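Local structure of spectinomycin phosphotransferase (Legionella pneumophila, 3I1A) at residues Pro148-Ile153 / Asp288-Gly293; Ala173-Phe178 / Asp295-Asn300; Glu283-Asp288 / Lys314-Pro319. The protein phosphorylates the antibiotic spectinomycin, probably with a nucleotide as phosphate donor and a bound metal ion, and so confers resistance. All blocks are in the same frame, centred on the assembly; numbering follows the deposited sequence. Where two conformers were deposited one is given.

Contact 1: residues Pro148-Ile153 / Asp288-Gly293; sequences PKWREI and DIAVYG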
loop_
_atom_site.group_PDB
_atom_site.type_symbol
_atom_site.label_atom_id
_atom_site.label_comp_id
_atom_site.label_asym_id
_atom_site.label_seq_id
_atom_site.Cartn_x
_atom_site.Cartn_y
_atom_site.Cartn_z
ATOM N N PRO A 148 9.712 -17.066 1.591
ATOM C CA PRO A 148 10.107 -17.469 0.246
ATOM C C PRO A 148 8.872 -17.780 -0.622
ATOM O O PRO A 148 9.014 -18.150 -1.785
ATOM C CB PRO A 148 10.946 -18.712 0.513
ATOM C CG PRO A 148 10.140 -19.387 1.603
ATOM C CD PRO A 148 9.894 -18.183 2.542
ATOM N N LYS A 149 7.675 -17.591 -0.065
ATOM C CA LYS A 149 6.422 -17.883 -0.776
ATOM C C LYS A 149 6.377 -17.440 -2.232
ATOM O O LYS A 149 6.113 -18.246 -3.134
ATOM C CB LYS A 149 5.217 -17.257 -0.059
ATOM C CG LYS A 149 3.906 -17.451 -0.841
ATOM C CD LYS A 149 2.675 -16.982 -0.086
ATOM C CE LYS A 149 1.411 -17.343 -0.860
ATOM N NZ LYS A 149 0.168 -17.157 -0.059
ATOM N N TRP A 150 6.628 -16.157 -2.455
ATOM C CA TRP A 150 6.586 -15.585 -3.795
ATOM C C TRP A 150 7.723 -16.049 -4.679
ATOM O O TRP A 150 7.538 -16.274 -5.877
ATOM C CB TRP A 150 6.580 -14.062 -3.691
ATOM C CG TRP A 150 5.562 -13.618 -2.717
ATOM C CD1 TRP A 150 5.779 -13.132 -1.456
ATOM C CD2 TRP A 150 4.143 -13.663 -2.895
ATOM N NE1 TRP A 150 4.575 -12.864 -0.837
ATOM C CE2 TRP A 150 3.555 -13.184 -1.699
ATOM C CE3 TRP A 150 3.310 -14.062 -3.949
ATOM C CZ2 TRP A 150 2.173 -13.091 -1.530
ATOM C CZ3 TRP A 150 1.932 -13.968 -3.780
ATOM C CH2 TRP A 150 1.379 -13.487 -2.579
ATOM N N ARG A 151 8.912 -16.184 -4.107
ATOM C CA ARG A 151 10.022 -16.652 -4.906
ATOM C C ARG A 151 9.703 -18.054 -5.422
ATOM O O ARG A 151 10.015 -18.383 -6.554
ATOM C CB ARG A 151 11.303 -16.681 -4.074
ATOM C CG ARG A 151 11.811 -15.288 -3.728
ATOM C CD ARG A 151 13.189 -15.341 -3.098
ATOM N NE ARG A 151 13.173 -15.830 -1.727
ATOM C CZ ARG A 151 12.808 -15.111 -0.672
ATOM N NH1 ARG A 151 12.405 -13.852 -0.826
ATOM N NH2 ARG A 151 12.887 -15.639 0.549
ATOM N N GLU A 152 9.081 -18.868 -4.587
ATOM C CA GLU A 152 8.732 -20.230 -4.983
ATOM C C GLU A 152 7.704 -20.217 -6.102
ATOM O O GLU A 152 7.835 -20.967 -7.071
ATOM C CB GLU A 152 8.192 -21.024 -3.783
ATOM C CG GLU A 152 9.232 -21.226 -2.683
ATOM C CD GLU A 152 8.702 -21.998 -1.485
ATOM O OE1 GLU A 152 7.522 -21.814 -1.111
ATOM O OE2 GLU A 152 9.474 -22.780 -0.899
ATOM N N ILE A 153 6.696 -19.360 -5.980
ATOM C CA ILE A 153 5.664 -19.276 -7.014
ATOM C C ILE A 153 6.266 -18.888 -8.357
ATOM O O ILE A 153 5.914 -19.465 -9.389
ATOM C CB ILE A 153 4.576 -18.260 -6.633
ATOM C CG1 ILE A 153 3.715 -18.835 -5.512
ATOM C CG2 ILE A 153 3.689 -17.948 -7.842
ATOM C CD1 ILE A 153 2.859 -17.793 -4.812
ATOM N N ASP A 288 5.037 -9.157 -7.346
ATOM C CA ASP A 288 4.165 -8.728 -8.451
ATOM C C ASP A 288 4.255 -9.701 -9.648
ATOM O O ASP A 288 3.261 -9.930 -10.333
ATOM C CB ASP A 288 4.536 -7.322 -8.946
ATOM C CG ASP A 288 3.940 -6.208 -8.081
ATOM O OD1 ASP A 288 3.031 -6.486 -7.289
ATOM O OD2 ASP A 288 4.383 -5.052 -8.226
ATOM N N ILE A 289 5.427 -10.271 -9.914
ATOM C CA ILE A 289 5.522 -11.190 -11.053
ATOM C C ILE A 289 4.654 -12.398 -10.713
ATOM O O ILE A 289 3.983 -12.980 -11.575
ATOM C CB ILE A 289 7.013 -11.633 -11.319
ATOM C CG1 ILE A 289 7.789 -10.473 -11.948
ATOM C CG2 ILE A 289 7.060 -12.827 -12.273
ATOM C CD1 ILE A 289 9.288 -10.693 -12.053
ATOM N N ALA A 290 4.667 -12.793 -9.444
ATOM C CA ALA A 290 3.889 -13.939 -9.019
ATOM C C ALA A 290 2.391 -13.690 -9.157
ATOM O O ALA A 290 1.656 -14.531 -9.669
ATOM C CB ALA A 290 4.242 -14.308 -7.560
ATOM N N VAL A 291 1.942 -12.529 -8.685
ATOM C CA VAL A 291 0.536 -12.163 -8.720
ATOM C C VAL A 291 0.007 -11.891 -10.124
ATOM O O VAL A 291 -0.983 -12.514 -10.560
ATOM C CB VAL A 291 0.275 -10.934 -7.794
ATOM C CG1 VAL A 291 -1.124 -10.418 -7.998
ATOM C CG2 VAL A 291 0.465 -11.342 -6.315
ATOM N N TYR A 292 0.662 -10.992 -10.848
ATOM C CA TYR A 292 0.194 -10.676 -12.195
ATOM C C TYR A 292 0.542 -11.789 -13.175
ATOM O O TYR A 292 -0.220 -12.074 -14.106
ATOM C CB TYR A 292 0.727 -9.308 -12.622
ATOM C CG TYR A 292 0.216 -8.213 -11.695
ATOM C CD1 TYR A 292 0.876 -7.912 -10.503
ATOM C CD2 TYR A 292 -0.944 -7.512 -11.990
ATOM C CE1 TYR A 292 0.392 -6.944 -9.631
ATOM C CE2 TYR A 292 -1.440 -6.533 -11.124
ATOM C CZ TYR A 292 -0.765 -6.259 -9.951
ATOM O OH TYR A 292 -1.252 -5.298 -9.099
ATOM N N GLY A 293 1.670 -12.459 -12.960
ATOM C CA GLY A 293 2.000 -13.568 -13.838
ATOM C C GLY A 293 0.955 -14.678 -13.733
ATOM O O GLY A 293 0.531 -15.272 -14.748
#

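Contact 2: residues Ala173-Phe178 / Asp295-Asn300; sequences AFKSFF and DLLSRN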
loop_
_atom_site.group_PDB
_atom_site.type_symbol
_atom_site.label_atom_id
_atom_site.label_comp_id
_atom_site.label_asym_id
_atom_site.label_seq_id
_atom_site.Cartn_x
_atom_site.Cartn_y
_atom_site.Cartn_z
ATOM N N ALA A 173 0.951 -14.468 -25.270
ATOM C CA ALA A 173 1.699 -13.212 -25.327
ATOM C C ALA A 173 2.562 -13.068 -24.064
ATOM O O ALA A 173 3.720 -12.623 -24.123
ATOM C CB ALA A 173 0.725 -12.026 -25.454
ATOM N N PHE A 174 1.993 -13.464 -22.930
ATOM C CA PHE A 174 2.704 -13.397 -21.650
ATOM C C PHE A 174 3.907 -14.340 -21.638
ATOM O O PHE A 174 4.986 -13.965 -21.188
ATOM C CB PHE A 174 1.768 -13.778 -20.506
ATOM C CG PHE A 174 2.467 -13.907 -19.184
ATOM C CD1 PHE A 174 2.939 -12.770 -18.523
ATOM C CD2 PHE A 174 2.700 -15.172 -18.630
ATOM C CE1 PHE A 174 3.643 -12.891 -17.327
ATOM C CE2 PHE A 174 3.403 -15.312 -17.433
ATOM C CZ PHE A 174 3.877 -14.162 -16.780
ATOM N N LYS A 175 3.720 -15.567 -22.122
ATOM C CA LYS A 175 4.833 -16.509 -22.172
ATOM C C LYS A 175 5.965 -15.995 -23.066
ATOM O O LYS A 175 7.139 -16.170 -22.740
ATOM C CB LYS A 175 4.352 -17.872 -22.662
ATOM C CG LYS A 175 3.487 -18.604 -21.631
ATOM C CD LYS A 175 3.154 -20.006 -22.109
ATOM C CE LYS A 175 2.273 -20.741 -21.116
ATOM N NZ LYS A 175 1.997 -22.100 -21.600
ATOM N N SER A 176 5.603 -15.370 -24.187
ATOM C CA SER A 176 6.589 -14.819 -25.108
ATOM C C SER A 176 7.393 -13.726 -24.420
ATOM O O SER A 176 8.620 -13.673 -24.534
ATOM C CB SER A 176 5.906 -14.226 -26.346
ATOM O OG SER A 176 5.344 -15.241 -27.156
ATOM N N PHE A 177 6.690 -12.856 -23.701
ATOM C CA PHE A 177 7.333 -11.750 -23.005
ATOM C C PHE A 177 8.222 -12.288 -21.880
ATOM O O PHE A 177 9.318 -11.784 -21.652
ATOM C CB PHE A 177 6.299 -10.792 -22.397
ATOM C CG PHE A 177 6.916 -9.557 -21.798
ATOM C CD1 PHE A 177 7.240 -8.466 -22.591
ATOM C CD2 PHE A 177 7.237 -9.518 -20.444
ATOM C CE1 PHE A 177 7.879 -7.345 -22.042
ATOM C CE2 PHE A 177 7.869 -8.416 -19.888
ATOM C CZ PHE A 177 8.192 -7.325 -20.687
ATOM N N PHE A 178 7.726 -13.285 -21.162
ATOM C CA PHE A 178 8.488 -13.894 -20.047
ATOM C C PHE A 178 9.769 -14.487 -20.620
ATOM O O PHE A 178 10.883 -14.258 -20.135
ATOM C CB PHE A 178 7.658 -15.016 -19.416
ATOM C CG PHE A 178 8.143 -15.463 -18.052
ATOM C CD1 PHE A 178 7.442 -15.098 -16.895
ATOM C CD2 PHE A 178 9.283 -16.261 -17.925
ATOM C CE1 PHE A 178 7.859 -15.524 -15.628
ATOM C CE2 PHE A 178 9.716 -16.696 -16.659
ATOM C CZ PHE A 178 8.998 -16.325 -15.508
ATOM N N ASP A 295 -2.129 -14.327 -13.004
ATOM C CA ASP A 295 -3.352 -13.854 -13.650
ATOM C C ASP A 295 -3.285 -14.077 -15.161
ATOM O O ASP A 295 -4.329 -14.233 -15.815
ATOM C CB ASP A 295 -3.579 -12.367 -13.345
ATOM C CG ASP A 295 -5.006 -11.930 -13.585
ATOM O OD1 ASP A 295 -5.942 -12.710 -13.272
ATOM O OD2 ASP A 295 -5.201 -10.792 -14.071
ATOM N N LEU A 296 -2.077 -14.077 -15.726
ATOM C CA LEU A 296 -1.925 -14.302 -17.160
ATOM C C LEU A 296 -1.851 -15.788 -17.514
ATOM O O LEU A 296 -2.275 -16.181 -18.600
ATOM C CB LEU A 296 -0.675 -13.588 -17.709
ATOM C CG LEU A 296 -0.848 -12.144 -18.211
ATOM C CD1 LEU A 296 -1.836 -12.093 -19.416
ATOM C CD2 LEU A 296 -1.325 -11.274 -17.069
ATOM N N LEU A 297 -1.314 -16.621 -16.620
ATOM C CA LEU A 297 -1.232 -18.057 -16.886
ATOM C C LEU A 297 -2.586 -18.713 -16.636
ATOM O O LEU A 297 -2.842 -19.820 -17.124
ATOM C CB LEU A 297 -0.178 -18.711 -15.985
ATOM C CG LEU A 297 1.259 -18.281 -16.295
ATOM C CD1 LEU A 297 2.196 -18.779 -15.179
ATOM C CD2 LEU A 297 1.690 -18.881 -17.616
ATOM N N SER A 298 -3.438 -18.031 -15.861
ATOM C CA SER A 298 -4.785 -18.523 -15.546
ATOM C C SER A 298 -5.863 -17.674 -16.223
ATOM O O SER A 298 -5.565 -16.668 -16.880
ATOM C CB SER A 298 -5.025 -18.500 -14.040
ATOM O OG SER A 298 -4.041 -19.264 -13.385
ATOM N N ARG A 299 -7.114 -18.094 -16.055
ATOM C CA ARG A 299 -8.262 -17.412 -16.633
ATOM C C ARG A 299 -9.212 -17.169 -15.482
ATOM O O ARG A 299 -10.408 -17.457 -15.565
ATOM C CB ARG A 299 -8.922 -18.289 -17.705
ATOM C CG ARG A 299 -7.926 -18.867 -18.709
ATOM C CD ARG A 299 -7.837 -18.051 -19.979
ATOM N NE ARG A 299 -8.860 -18.454 -20.942
ATOM C CZ ARG A 299 -8.782 -19.535 -21.717
ATOM N NH1 ARG A 299 -7.722 -20.334 -21.655
ATOM N NH2 ARG A 299 -9.772 -19.822 -22.557
ATOM N N ASN A 300 -8.651 -16.644 -14.398
ATOM C CA ASN A 300 -9.398 -16.334 -13.189
ATOM C C ASN A 300 -10.214 -15.047 -13.295
ATOM O O ASN A 300 -11.253 -14.929 -12.650
ATOM C CB ASN A 300 -8.445 -16.225 -11.992
ATOM C CG ASN A 300 -7.764 -17.540 -11.667
ATOM O OD1 ASN A 300 -8.328 -18.619 -11.896
ATOM N ND2 ASN A 300 -6.552 -17.462 -11.118
#

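Contact 3: residues Glu283-Asp288 / Lys314-Pro319; sequences ERIVED and KEMFDP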
loop_
_atom_site.group_PDB
_atom_site.type_symbol
_atom_site.label_atom_id
_atom_site.label_comp_id
_atom_site.label_asym_id
_atom_site.label_seq_id
_atom_site.Cartn_x
_atom_site.Cartn_y
_atom_site.Cartn_z
ATOM N N GLU A 283 12.548 -8.193 -4.202
ATOM C CA GLU A 283 11.443 -9.010 -3.708
ATOM C C GLU A 283 10.059 -8.443 -4.010
ATOM O O GLU A 283 9.122 -9.191 -4.283
ATOM C CB GLU A 283 11.599 -9.232 -2.197
ATOM C CG GLU A 283 10.441 -9.952 -1.515
ATOM C CD GLU A 283 10.194 -11.383 -1.986
ATOM O OE1 GLU A 283 11.106 -12.021 -2.560
ATOM O OE2 GLU A 283 9.073 -11.877 -1.756
ATOM N N ARG A 284 9.901 -7.122 -3.956
ATOM C CA ARG A 284 8.585 -6.575 -4.269
ATOM C C ARG A 284 8.237 -6.881 -5.731
ATOM O O ARG A 284 7.076 -7.141 -6.043
ATOM C CB ARG A 284 8.545 -5.068 -4.051
ATOM C CG ARG A 284 7.118 -4.516 -4.069
ATOM C CD ARG A 284 7.117 -3.003 -3.787
ATOM N NE ARG A 284 5.751 -2.485 -3.768
ATOM C CZ ARG A 284 5.081 -2.102 -4.852
ATOM N NH1 ARG A 284 5.656 -2.166 -6.058
ATOM N NH2 ARG A 284 3.821 -1.683 -4.730
ATOM N N ILE A 285 9.235 -6.855 -6.617
ATOM C CA ILE A 285 8.970 -7.160 -8.038
ATOM C C ILE A 285 8.626 -8.647 -8.177
ATOM O O ILE A 285 7.720 -9.028 -8.930
ATOM C CB ILE A 285 10.174 -6.778 -8.930
ATOM C CG1 ILE A 285 10.429 -5.276 -8.800
ATOM C CG2 ILE A 285 9.902 -7.123 -10.392
ATOM C CD1 ILE A 285 11.722 -4.784 -9.418
ATOM N N VAL A 286 9.341 -9.494 -7.444
ATOM C CA VAL A 286 9.052 -10.923 -7.459
ATOM C C VAL A 286 7.607 -11.184 -7.053
ATOM O O VAL A 286 6.924 -12.020 -7.666
ATOM C CB VAL A 286 10.002 -11.690 -6.515
ATOM C CG1 VAL A 286 9.513 -13.131 -6.332
ATOM C CG2 VAL A 286 11.408 -11.661 -7.073
ATOM N N GLU A 287 7.148 -10.467 -6.024
ATOM C CA GLU A 287 5.781 -10.575 -5.512
ATOM C C GLU A 287 4.772 -10.235 -6.619
ATOM O O GLU A 287 3.779 -10.932 -6.802
ATOM C CB GLU A 287 5.595 -9.632 -4.301
ATOM C CG GLU A 287 5.847 -10.296 -2.946
ATOM C CD GLU A 287 6.249 -9.327 -1.830
ATOM O OE1 GLU A 287 5.629 -8.248 -1.721
ATOM O OE2 GLU A 287 7.180 -9.664 -1.062
ATOM N N ASP A 288 5.037 -9.157 -7.346
ATOM C CA ASP A 288 4.165 -8.728 -8.451
ATOM C C ASP A 288 4.255 -9.701 -9.648
ATOM O O ASP A 288 3.261 -9.930 -10.333
ATOM C CB ASP A 288 4.536 -7.322 -8.946
ATOM C CG ASP A 288 3.940 -6.208 -8.081
ATOM O OD1 ASP A 288 3.031 -6.486 -7.289
ATOM O OD2 ASP A 288 4.383 -5.052 -8.226
ATOM N N LYS A 314 4.421 -5.709 -17.897
ATOM C CA LYS A 314 5.446 -5.243 -18.832
ATOM C C LYS A 314 6.096 -3.925 -18.468
ATOM O O LYS A 314 7.298 -3.726 -18.701
ATOM C CB LYS A 314 4.872 -5.160 -20.249
ATOM C CG LYS A 314 4.567 -6.549 -20.794
ATOM C CD LYS A 314 4.223 -6.547 -22.276
ATOM C CE LYS A 314 2.850 -5.971 -22.547
ATOM N NZ LYS A 314 2.539 -6.087 -24.012
ATOM N N GLU A 315 5.298 -3.022 -17.906
ATOM C CA GLU A 315 5.805 -1.723 -17.518
ATOM C C GLU A 315 6.944 -1.830 -16.524
ATOM O O GLU A 315 7.807 -0.949 -16.487
ATOM C CB GLU A 315 4.690 -0.884 -16.915
ATOM C CG GLU A 315 3.732 -0.349 -17.951
ATOM C CD GLU A 315 2.715 0.584 -17.341
ATOM O OE1 GLU A 315 2.131 1.380 -18.100
ATOM O OE2 GLU A 315 2.506 0.514 -16.106
ATOM N N MET A 316 6.946 -2.887 -15.709
ATOM C CA MET A 316 8.020 -3.047 -14.712
ATOM C C MET A 316 9.384 -3.122 -15.369
ATOM O O MET A 316 10.413 -2.810 -14.746
ATOM C CB MET A 316 7.809 -4.319 -13.876
ATOM C CG MET A 316 6.477 -4.339 -13.131
ATOM S SD MET A 316 6.252 -5.712 -11.969
ATOM C CE MET A 316 6.806 -7.163 -12.967
ATOM N N PHE A 317 9.399 -3.554 -16.628
ATOM C CA PHE A 317 10.650 -3.694 -17.376
ATOM C C PHE A 317 11.008 -2.499 -18.261
ATOM O O PHE A 317 11.991 -2.547 -19.012
ATOM C CB PHE A 317 10.602 -4.984 -18.220
ATOM C CG PHE A 317 10.438 -6.228 -17.399
ATOM C CD1 PHE A 317 9.173 -6.621 -16.950
ATOM C CD2 PHE A 317 11.556 -6.982 -17.008
ATOM C CE1 PHE A 317 9.019 -7.738 -16.127
ATOM C CE2 PHE A 317 11.413 -8.103 -16.178
ATOM C CZ PHE A 317 10.149 -8.485 -15.734
ATOM N N ASP A 318 10.226 -1.428 -18.179
ATOM C CA ASP A 318 10.513 -0.244 -18.997
ATOM C C ASP A 318 11.714 0.563 -18.491
ATOM O O ASP A 318 12.152 0.417 -17.351
ATOM C CB ASP A 318 9.295 0.681 -19.062
ATOM C CG ASP A 318 8.219 0.187 -20.028
ATOM O OD1 ASP A 318 8.535 -0.597 -20.940
ATOM O OD2 ASP A 318 7.056 0.617 -19.886
ATOM N N PRO A 319 12.272 1.427 -19.355
ATOM C CA PRO A 319 13.417 2.251 -18.969
ATOM C C PRO A 319 13.123 3.039 -17.703
ATOM O O PRO A 319 12.089 3.699 -17.597
ATOM C CB PRO A 319 13.601 3.176 -20.178
ATOM C CG PRO A 319 13.179 2.335 -21.303
ATOM C CD PRO A 319 11.912 1.670 -20.761
#

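Contact 1: residues Pro148-Ile153 / Asp288-Gly293
The methyl group of Ala290 is held between Trp150 and Ile153, three residues apart on the other helix. Across this contact helix 149-157 meets helix 274-297, the local axes approaching to 8.8 Å at an angle of 54°. So small a residue lets the backbones come close: the CA atoms of Ile153 and Ala290 are 6.0 Å apart.

Trp150 contributes the rim of its six-membered ring. Its CE3 meets Ala290 CB at 3.7 Å, and the methyl lies at the ring edge, near the plane of the indole, rather than above a face. The neighbouring CZ3 reaches Val291 CG2 at 3.9 Å, from an oblique direction, with the two side chains lying alongside and pointing the same way. CG of Trp150 stands anti to the carbonyl carbon (chi1 -49°), which, with chi2 of 106°, brings the CE3-CZ3 rim against Ala290 and Val291. Lys149 CG sits over the centre of one indole face, while Glu283 and Glu287 pack at CD1 of the indole and Val286 touches the Trp150 side chain, all one to two turns earlier on the long helix.

Ile153 completes the grip with one branch. Its CG2, anti to the backbone N, points at Ala290 CB and touches it at 3.7 Å. The Ala290 methyl is therefore about equally distant from an aromatic edge and an aliphatic methyl, and the whole interface is apolar. Arg151 turns away from this surface; its salt bridges tie the short helix to helix 182-198 through Glu193 and a second time to helix 274-297 through Glu283.

Close packing of helices about an alanine is the general device; here it joins two helices of the helical part of an aminoglycoside phosphotransferase, away from the nucleotide and magnesium sites.

Contact 2: residues Ala173-Phe178 / Asp295-Asn300
Leu296 meets Phe174 face on, near the end of the long helix 274-297. Its CB lies over one face of the phenyl ring, displaced toward the rim on the CG side, 3.9 Å from the centroid and 27° off the ring normal, a CH-pi contact. The closest pair is Leu296 CB to Phe174 CG, at 3.5 Å. Leu296 CG follows, 3.8 Å from Phe174 CB, so the leucine leans over the root of the aromatic side chain as well as its ring. With CG anti to the backbone N (chi1 172°) the Phe174 ring is carried out toward Leu296, and chi2 of 71° turns its face to it; Phe313 meets the same ring edge-to-face.

The setting is the helical part of a phosphotransferase with a protein-kinase-like fold, where helix 169-180 packs against the last turn of helix 274-297 and helix 303-315 lies close to both. Side chains also hold the backbone here: Leu296 O accepts hydrogen bonds from Thr171 OG1 and Arg306 NH2.

At Leu297 the contact moves out to the CD2-CE2 side of the same ring. Its CG approaches Phe174 CE2 obliquely at 3.8 Å, the side chains crossing at about a right angle. CD2 of the same leucine touches Lys175 CE at 4.0 Å, using the aliphatic part of an extended chain whose NZ continues to a salt bridge with Asp167.

Contact 3: residues Glu283-Asp288 / Lys314-Pro319
Sulfur and methyl packing joins Met316 to helix 274-297. The terminal CE meets Ile285 CG2 at 4.0 Å, an apolar contact, the two side chains sliding past each other in opposite directions. The turn about the CG-SD bond (chi3 -47°) bends the chain and brings this methyl toward the isoleucine. On the isoleucine side the touching branch is the one anti to the backbone N, and Val322 and Ala326 of helix 322-329 pack on the same residue.

A second contact is made by the sulfur itself: Met316 SD lies 3.8 Å from Asp288 CB, touching the methylene at the base of the side chain and not the carboxylate.

The polar interactions run elsewhere. Asp288 OD2 is hydrogen-bonded to Tyr312 OH, which ties the helix to helix 303-315, while its ion pair with Arg284 NH1 is long and weak. Arg284 has a firmer partner in Asp212.

Met316 is the second residue of a type I beta turn from Glu315 to Asp318. The arrangement is the packing of an interhelical connection, between helices 303-315 and 322-329, on the long helix of the helical part of this kinase-like phosphotransferase.

Helix 274-297 is the common element of the three contacts, which take it up in the order contact 3, contact 1, contact 2 from its middle to its C-terminal end. Contacts 1 and 3, which share Asp288, have centres about 11 Å apart; those of contacts 1 and 2 are about 13 Å apart, and those of contacts 2 and 3 about 15 Å. Along the chain 148-153 and 173-178, on consecutive helices, come first, the three segments of the long helix follow, and 314-319 is last, so the contacts cross one another. Direct packing joins neighbours, as between Gly293 and Phe174 or Ile289 and Met316. One long helix thus gathers sequence-distant pieces into a single helical bundle.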